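Local atomic coordinates of minor structural protein 5 (Lactococcus phage Tuc2009, PDB entry 5E7T), a protein that is a minor structural protein of the phage, probably part of the baseplate, whose galactose-binding-like domain may recognise saccharides of the host cell wall. Residues 7-12 / 207-212; 229-234 / 241-246. All blocks are in the same frame, centred on the assembly; numbering follows the deposited sequence.

Contact 1 (7-12 / 207-212); sequences LHTAYA and VGTYVD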
ATOM      1  N   LEU B   7      17.114 -29.280  63.413  1.00108.60           N
ATOM      2  CA  LEU B   7      17.168 -27.852  63.100  1.00105.03           C
ATOM      3  C   LEU B   7      15.750 -27.324  63.004  1.00103.30           C
ATOM      4  O   LEU B   7      14.963 -27.827  62.194  1.00101.96           O
ATOM      5  CB  LEU B   7      17.940 -27.558  61.810  1.00104.11           C
ATOM      6  CG  LEU B   7      17.724 -26.148  61.234  1.00107.22           C
ATOM      7  CD1 LEU B   7      18.759 -25.163  61.748  1.00108.14           C
ATOM      8  CD2 LEU B   7      17.654 -26.174  59.713  1.00108.37           C
ATOM      9  N   HIS B   8      15.427 -26.314  63.832  1.00 96.45           N
ATOM     10  CA  HIS B   8      14.106 -25.701  63.864  1.00 93.34           C
ATOM     11  C   HIS B   8      14.124 -24.339  63.221  1.00 92.53           C
ATOM     12  O   HIS B   8      14.889 -23.471  63.643  1.00 92.65           O
ATOM     13  CB  HIS B   8      13.541 -25.652  65.284  1.00 95.33           C
ATOM     14  CG  HIS B   8      13.421 -27.004  65.907  1.00100.42           C
ATOM     15  ND1 HIS B   8      14.292 -27.418  66.896  1.00104.69           N
ATOM     16  CD2 HIS B   8      12.590 -28.025  65.601  1.00101.91           C
ATOM     17  CE1 HIS B   8      13.944 -28.660  67.183  1.00105.02           C
ATOM     18  NE2 HIS B   8      12.915 -29.063  66.439  1.00103.77           N
ATOM     19  N   THR B   9      13.290 -24.167  62.175  1.00 84.85           N
ATOM     20  CA  THR B   9      13.173 -22.939  61.396  1.00 81.98           C
ATOM     21  C   THR B   9      11.784 -22.305  61.536  1.00 81.71           C
ATOM     22  O   THR B   9      10.777 -23.016  61.534  1.00 81.10           O
ATOM     23  CB  THR B   9      13.586 -23.193  59.955  1.00 88.39           C
ATOM     24  OG1 THR B   9      14.612 -24.196  59.914  1.00 89.31           O
ATOM     25  CG2 THR B   9      14.073 -21.939  59.273  1.00 86.60           C
ATOM     26  N   ALA B  10      11.752 -20.969  61.717  1.00 75.86           N
ATOM     27  CA  ALA B  10      10.541 -20.156  61.884  1.00 74.13           C
ATOM     28  C   ALA B  10      10.712 -18.791  61.222  1.00 77.09           C
ATOM     29  O   ALA B  10      11.831 -18.317  61.078  1.00 77.76           O
ATOM     30  CB  ALA B  10      10.194 -19.993  63.354  1.00 75.66           C
ATOM     31  N   TYR B  11       9.603 -18.169  60.801  1.00 71.81           N
ATOM     32  CA  TYR B  11       9.609 -16.907  60.064  1.00 70.53           C
ATOM     33  C   TYR B  11       8.812 -15.803  60.774  1.00 76.19           C
ATOM     34  O   TYR B  11       7.899 -16.104  61.547  1.00 75.98           O
ATOM     35  CB  TYR B  11       9.104 -17.161  58.625  1.00 69.35           C
ATOM     36  CG  TYR B  11       9.951 -18.169  57.869  1.00 70.63           C
ATOM     37  CD1 TYR B  11       9.722 -19.536  57.992  1.00 72.18           C
ATOM     38  CD2 TYR B  11      11.011 -17.756  57.064  1.00 71.62           C
ATOM     39  CE1 TYR B  11      10.549 -20.470  57.366  1.00 72.33           C
ATOM     40  CE2 TYR B  11      11.831 -18.682  56.413  1.00 72.40           C
ATOM     41  CZ  TYR B  11      11.602 -20.039  56.578  1.00 76.50           C
ATOM     42  OH  TYR B  11      12.400 -20.964  55.949  1.00 73.61           O
ATOM     43  N   ALA B  12       9.185 -14.523  60.537  1.00 73.42           N
ATOM     44  CA  ALA B  12       8.555 -13.335  61.134  1.00 73.41           C
ATOM     45  C   ALA B  12       8.745 -12.093  60.273  1.00 78.18           C
ATOM     46  O   ALA B  12       9.485 -12.134  59.289  1.00 78.31           O
ATOM     47  CB  ALA B  12       9.125 -13.083  62.519  1.00 75.60           C
ATOM     48  N   VAL B 207      14.089 -14.675  59.446  1.00 70.02           N
ATOM     49  CA  VAL B 207      14.171 -16.111  59.712  1.00 69.94           C
ATOM     50  C   VAL B 207      14.762 -16.366  61.115  1.00 78.79           C
ATOM     51  O   VAL B 207      15.713 -15.704  61.534  1.00 80.07           O
ATOM     52  CB  VAL B 207      14.885 -16.897  58.584  1.00 72.02           C
ATOM     53  CG1 VAL B 207      16.359 -16.548  58.484  1.00 72.68           C
ATOM     54  CG2 VAL B 207      14.688 -18.396  58.735  1.00 71.56           C
ATOM     55  N   GLY B 208      14.163 -17.303  61.827  1.00 77.64           N
ATOM     56  CA  GLY B 208      14.572 -17.698  63.163  1.00 80.64           C
ATOM     57  C   GLY B 208      14.992 -19.145  63.206  1.00 88.69           C
ATOM     58  O   GLY B 208      14.309 -20.002  62.641  1.00 87.90           O
ATOM     59  N   THR B 209      16.135 -19.422  63.854  1.00 88.80           N
ATOM     60  CA  THR B 209      16.670 -20.774  63.980  1.00 90.08           C
ATOM     61  C   THR B 209      17.212 -21.095  65.350  1.00 98.60           C
ATOM     62  O   THR B 209      17.720 -20.224  66.057  1.00 98.63           O
ATOM     63  CB  THR B 209      17.717 -21.089  62.911  1.00 94.40           C
ATOM     64  OG1 THR B 209      18.465 -19.913  62.617  1.00 96.68           O
ATOM     65  CG2 THR B 209      17.106 -21.664  61.654  1.00 88.29           C
ATOM     66  N   TYR B 210      17.070 -22.374  65.712  1.00 98.67           N
ATOM     67  CA  TYR B 210      17.562 -23.025  66.921  1.00101.77           C
ATOM     68  C   TYR B 210      17.717 -24.524  66.619  1.00110.47           C
ATOM     69  O   TYR B 210      17.094 -25.022  65.673  1.00107.93           O
ATOM     70  CB  TYR B 210      16.738 -22.681  68.181  1.00102.71           C
ATOM     71  CG  TYR B 210      15.529 -23.542  68.455  1.00103.12           C
ATOM     72  CD1 TYR B 210      15.641 -24.725  69.175  1.00106.63           C
ATOM     73  CD2 TYR B 210      14.256 -23.113  68.109  1.00102.02           C
ATOM     74  CE1 TYR B 210      14.522 -25.495  69.481  1.00107.29           C
ATOM     75  CE2 TYR B 210      13.129 -23.879  68.401  1.00102.52           C
ATOM     76  CZ  TYR B 210      13.266 -25.074  69.085  1.00111.33           C
ATOM     77  OH  TYR B 210      12.167 -25.848  69.382  1.00111.57           O
ATOM     78  N   VAL B 211      18.589 -25.222  67.372  1.00113.18           N
ATOM     79  CA  VAL B 211      18.934 -26.625  67.104  1.00115.05           C
ATOM     80  C   VAL B 211      18.866 -27.574  68.313  1.00124.39           C
ATOM     81  O   VAL B 211      18.519 -27.171  69.427  1.00123.61           O
ATOM     82  CB  VAL B 211      20.349 -26.712  66.447  1.00119.43           C
ATOM     83  CG1 VAL B 211      20.309 -26.354  64.973  1.00116.97           C
ATOM     84  CG2 VAL B 211      21.372 -25.852  67.187  1.00121.23           C
ATOM     85  N   ASP B 212      19.192 -28.865  68.029  1.00126.02           N
ATOM     86  CA  ASP B 212      19.405 -30.038  68.892  1.00130.13           C
ATOM     87  C   ASP B 212      18.239 -30.504  69.785  1.00136.22           C
ATOM     88  O   ASP B 212      18.353 -31.596  70.376  1.00138.31           O
ATOM     89  CB  ASP B 212      20.650 -29.819  69.799  1.00135.33           C
ATOM     90  CG  ASP B 212      21.970 -30.373  69.284  1.00149.12           C
ATOM     91  OD1 ASP B 212      22.033 -31.588  68.994  1.00150.08           O
ATOM     92  OD2 ASP B 212      22.970 -29.619  69.285  1.00157.14           O
TER

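Contact 2 (229-234 / 241-246); sequences MKYRVY and GGSKLL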
ATOM      1  N   MET B 229      16.371 -11.954  56.385  1.00 76.53           N
ATOM      2  CA  MET B 229      16.704 -12.813  55.256  1.00 75.12           C
ATOM      3  C   MET B 229      17.289 -12.024  54.102  1.00 79.31           C
ATOM      4  O   MET B 229      16.770 -10.955  53.757  1.00 80.53           O
ATOM      5  CB  MET B 229      15.520 -13.641  54.782  1.00 75.90           C
ATOM      6  CG  MET B 229      14.819 -14.383  55.867  1.00 79.69           C
ATOM      7  SD  MET B 229      13.847 -15.761  55.232  1.00 82.63           S
ATOM      8  CE  MET B 229      12.794 -14.892  53.941  1.00 78.50           C
ATOM      9  N   LYS B 230      18.377 -12.561  53.524  1.00 74.04           N
ATOM     10  CA  LYS B 230      19.114 -12.028  52.379  1.00 73.36           C
ATOM     11  C   LYS B 230      18.797 -12.865  51.121  1.00 76.07           C
ATOM     12  O   LYS B 230      19.138 -12.431  50.019  1.00 77.04           O
ATOM     13  CB  LYS B 230      20.634 -12.042  52.685  1.00 77.76           C
ATOM     14  CG  LYS B 230      21.524 -11.153  51.798  1.00100.98           C
ATOM     15  CD  LYS B 230      23.038 -11.400  52.064  1.00115.47           C
ATOM     16  CE  LYS B 230      23.971 -10.721  51.070  1.00119.19           C
ATOM     17  NZ  LYS B 230      25.401 -11.109  51.261  1.00115.43           N
ATOM     18  N   TYR B 231      18.151 -14.060  51.264  1.00 70.43           N
ATOM     19  CA  TYR B 231      17.819 -14.916  50.106  1.00 68.82           C
ATOM     20  C   TYR B 231      16.438 -15.568  50.186  1.00 71.26           C
ATOM     21  O   TYR B 231      15.943 -15.813  51.276  1.00 71.46           O
ATOM     22  CB  TYR B 231      18.906 -15.992  49.844  1.00 70.64           C
ATOM     23  CG  TYR B 231      20.313 -15.442  49.762  1.00 72.30           C
ATOM     24  CD1 TYR B 231      20.810 -14.917  48.572  1.00 73.77           C
ATOM     25  CD2 TYR B 231      21.124 -15.385  50.890  1.00 73.54           C
ATOM     26  CE1 TYR B 231      22.090 -14.369  48.505  1.00 74.56           C
ATOM     27  CE2 TYR B 231      22.393 -14.818  50.840  1.00 75.51           C
ATOM     28  CZ  TYR B 231      22.874 -14.306  49.646  1.00 80.59           C
ATOM     29  OH  TYR B 231      24.134 -13.752  49.607  1.00 79.75           O
ATOM     30  N   ARG B 232      15.818 -15.849  49.018  1.00 66.14           N
ATOM     31  CA  ARG B 232      14.503 -16.492  48.926  1.00 63.97           C
ATOM     32  C   ARG B 232      14.638 -17.720  48.078  1.00 67.71           C
ATOM     33  O   ARG B 232      15.129 -17.627  46.953  1.00 68.39           O
ATOM     34  CB  ARG B 232      13.426 -15.553  48.359  1.00 61.19           C
ATOM     35  CG  ARG B 232      12.105 -15.804  49.039  1.00 70.49           C
ATOM     36  CD  ARG B 232      10.882 -15.173  48.402  1.00 76.79           C
ATOM     37  NE  ARG B 232      10.803 -13.700  48.419  1.00 79.44           N
ATOM     38  CZ  ARG B 232      10.818 -12.918  49.495  1.00 92.25           C
ATOM     39  NH1 ARG B 232      11.061 -13.427  50.697  1.00 98.89           N
ATOM     40  NH2 ARG B 232      10.653 -11.613  49.370  1.00 72.90           N
ATOM     41  N   VAL B 233      14.249 -18.879  48.633  1.00 63.06           N
ATOM     42  CA  VAL B 233      14.366 -20.187  47.994  1.00 61.57           C
ATOM     43  C   VAL B 233      13.033 -20.626  47.448  1.00 65.38           C
ATOM     44  O   VAL B 233      12.059 -20.698  48.186  1.00 65.23           O
ATOM     45  CB  VAL B 233      15.021 -21.210  48.943  1.00 65.22           C
ATOM     46  CG1 VAL B 233      15.002 -22.618  48.353  1.00 64.95           C
ATOM     47  CG2 VAL B 233      16.449 -20.781  49.290  1.00 65.83           C
ATOM     48  N   TYR B 234      12.994 -20.856  46.126  1.00 61.92           N
ATOM     49  CA  TYR B 234      11.837 -21.259  45.312  1.00 59.72           C
ATOM     50  C   TYR B 234      11.990 -22.719  44.899  1.00 61.61           C
ATOM     51  O   TYR B 234      12.920 -23.065  44.163  1.00 60.62           O
ATOM     52  CB  TYR B 234      11.768 -20.392  44.029  1.00 59.74           C
ATOM     53  CG  TYR B 234      11.385 -18.949  44.268  1.00 59.46           C
ATOM     54  CD1 TYR B 234      12.335 -18.007  44.655  1.00 60.89           C
ATOM     55  CD2 TYR B 234      10.075 -18.519  44.096  1.00 59.54           C
ATOM     56  CE1 TYR B 234      11.984 -16.672  44.879  1.00 60.59           C
ATOM     57  CE2 TYR B 234       9.716 -17.190  44.309  1.00 60.48           C
ATOM     58  CZ  TYR B 234      10.669 -16.270  44.713  1.00 66.75           C
ATOM     59  OH  TYR B 234      10.283 -14.966  44.953  1.00 66.49           O
ATOM     60  N   GLY B 241      10.803 -20.702  51.782  1.00 58.88           N
ATOM     61  CA  GLY B 241      11.600 -20.097  52.840  1.00 59.11           C
ATOM     62  C   GLY B 241      12.771 -19.295  52.321  1.00 63.37           C
ATOM     63  O   GLY B 241      12.787 -18.877  51.166  1.00 62.50           O
ATOM     64  N   GLY B 242      13.747 -19.082  53.186  1.00 61.82           N
ATOM     65  CA  GLY B 242      14.942 -18.319  52.861  1.00 62.83           C
ATOM     66  C   GLY B 242      15.962 -18.350  53.975  1.00 69.92           C
ATOM     67  O   GLY B 242      15.820 -19.139  54.915  1.00 71.08           O
ATOM     68  N   SER B 243      16.995 -17.488  53.886  1.00 67.78           N
ATOM     69  CA  SER B 243      18.094 -17.484  54.853  1.00 69.69           C
ATOM     70  C   SER B 243      18.957 -16.236  54.790  1.00 74.96           C
ATOM     71  O   SER B 243      18.880 -15.503  53.804  1.00 74.31           O
ATOM     72  CB  SER B 243      18.996 -18.688  54.578  1.00 73.94           C
ATOM     73  OG  SER B 243      19.290 -18.787  53.191  1.00 78.69           O
ATOM     74  N   LYS B 244      19.815 -16.025  55.830  1.00 73.04           N
ATOM     75  CA  LYS B 244      20.840 -14.964  55.866  1.00 74.40           C
ATOM     76  C   LYS B 244      22.113 -15.591  55.261  1.00 81.42           C
ATOM     77  O   LYS B 244      22.913 -14.906  54.605  1.00 81.76           O
ATOM     78  CB  LYS B 244      21.127 -14.472  57.304  1.00 77.00           C
ATOM     79  CG  LYS B 244      22.007 -13.213  57.401  1.00 82.86           C
ATOM     80  CD  LYS B 244      22.683 -13.099  58.778  1.00103.13           C
ATOM     81  CE  LYS B 244      22.798 -11.679  59.309  1.00124.08           C
ATOM     82  NZ  LYS B 244      21.583 -11.226  60.065  1.00131.89           N
ATOM     83  N   LEU B 245      22.266 -16.914  55.465  1.00 78.78           N
ATOM     84  CA  LEU B 245      23.399 -17.690  54.974  1.00 79.90           C
ATOM     85  C   LEU B 245      23.280 -18.013  53.503  1.00 82.12           C
ATOM     86  O   LEU B 245      22.227 -17.784  52.925  1.00 81.46           O
ATOM     87  CB  LEU B 245      23.536 -18.979  55.794  1.00 81.09           C
ATOM     88  CG  LEU B 245      23.988 -18.798  57.228  1.00 86.67           C
ATOM     89  CD1 LEU B 245      23.783 -20.079  58.027  1.00 86.69           C
ATOM     90  CD2 LEU B 245      25.409 -18.260  57.283  1.00 90.36           C
ATOM     91  N   LEU B 246      24.354 -18.554  52.897  1.00 78.90           N
ATOM     92  CA  LEU B 246      24.422 -18.943  51.485  1.00 77.72           C
ATOM     93  C   LEU B 246      24.075 -20.438  51.307  1.00 82.01           C
ATOM     94  O   LEU B 246      24.581 -21.084  50.387  1.00 83.35           O
ATOM     95  CB  LEU B 246      25.837 -18.662  50.929  1.00 78.73           C
ATOM     96  CG  LEU B 246      26.266 -17.209  50.784  1.00 83.02           C
ATOM     97  CD1 LEU B 246      27.750 -17.086  50.945  1.00 85.20           C
ATOM     98  CD2 LEU B 246      25.883 -16.656  49.438  1.00 83.61           C
TER

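Contact 1 (7-12 / 207-212)
H8, T9, A10 and Y11 pair with Y210, T209, G208 and V207 in an antiparallel beta contact that adds the N-terminal strand 8-12 to the edge of a small three-stranded sheet. The strand axes run at 156°, and four backbone hydrogen bonds in two reciprocal pairs (H8 with Y210, A10 with G208) set the register; the G208 N to A10 O bond measures 2.7 Å. Strand 206-210 lies in the middle, joined to 225-228 by backbone bonds of V207 with D227 and of T209 with D225. Strand order and sequence are consistent with a fibronectin type III-like sandwich, in which strand 206-210, almost 200 residues later, comes back to pair with strand 8-12. On the face carrying H8 and Y210, the two rings meet obliquely, planes at 34°. H8 CB sits over the tyrosine face, 3.9 Å from the Y210 ring centroid, in a CH-pi contact. In turn Y210 OH lies over a face of the imidazole, toward its rim, while S218 N hydrogen-bonds that hydroxyl. The opposite face mixes threonine methyls, V207 and the Y11 ring. V207 CG2, anti to its backbone N, reaches T9 CG2 at 3.6 Å, and it also meets Y11 CE2 at 3.7 Å. T9 and T209 lie side by side, their CG2 methyls 3.9 Å apart. Beyond this row, at the exposed end of the pairing, L7 CD1 rests 3.8 Å from V211 CG1.

Contact 2 (229-234 / 241-246)
Y231 and S243 form an antiparallel hydrogen-bonded pair in the hairpin of strands 231-235 and 238-243, and a classic beta bulge opens the pairing: K230 and Y231 both face S243. The evidence is the S243 carbonyl, which accepts two N-H groups. Y231 N approaches S243 O nearly head-on (C=O...donor angle 167°), whereas K230 N reaches S243 O at 3.0 Å from above the carbonyl plane. The hairpin edges a four-stranded sheet whose next strand is 258-265, an order consistent with a fibronectin type III-like domain.

The tight part centres on G242, where a CB would run into Y231 O and M229 SD. The buried M229 sulfur packs against this backbone, with SD 3.6 Å from G242 C. Next to it V233 N donates to G241 O at 2.9 Å.

Past S243 the strand pairing ends, and the exposed K244, L245 and L246 lie toward solvent or the neighbouring chain, while the Y231 ring itself is well covered. K244 O lies at the ring edge, in its plane, and the L246 side chain crosses that of Y231 obliquely, with CD2 3.8 Å from Y231 CZ. S243 OG donates to L245 O, from above that carbonyl's plane. W126 of the Minor structural protein 4 chain meets the Y231 ring edge-to-face, and N128 of that chain hydrogen-bonds its hydroxyl. K230, also exposed and with its chain extended beyond CG, ends in a weak hydrogen bond of 3.4 Å from NZ to Y231 OH.

Overall arrangement
Contacts 1 and 2 belong to different sheets, the first to the three-stranded one and the second to the four-stranded one, with centres about 13 Å apart. They touch directly: Y11 OH of contact 1 packs 3.3 Å from G241 CA of contact 2, and Y11 CE2 meets M229 SD at 3.7 Å. Both are largely buried with exposed ends. Contact 1 joins distant parts of the sequence by regular pairing and ring packing, and no other protein chain touches its segments. Contact 2 closes a local hairpin through glycine backbone and a bulge, and its Y231 side borders Minor structural protein 4, adding a subunit interface.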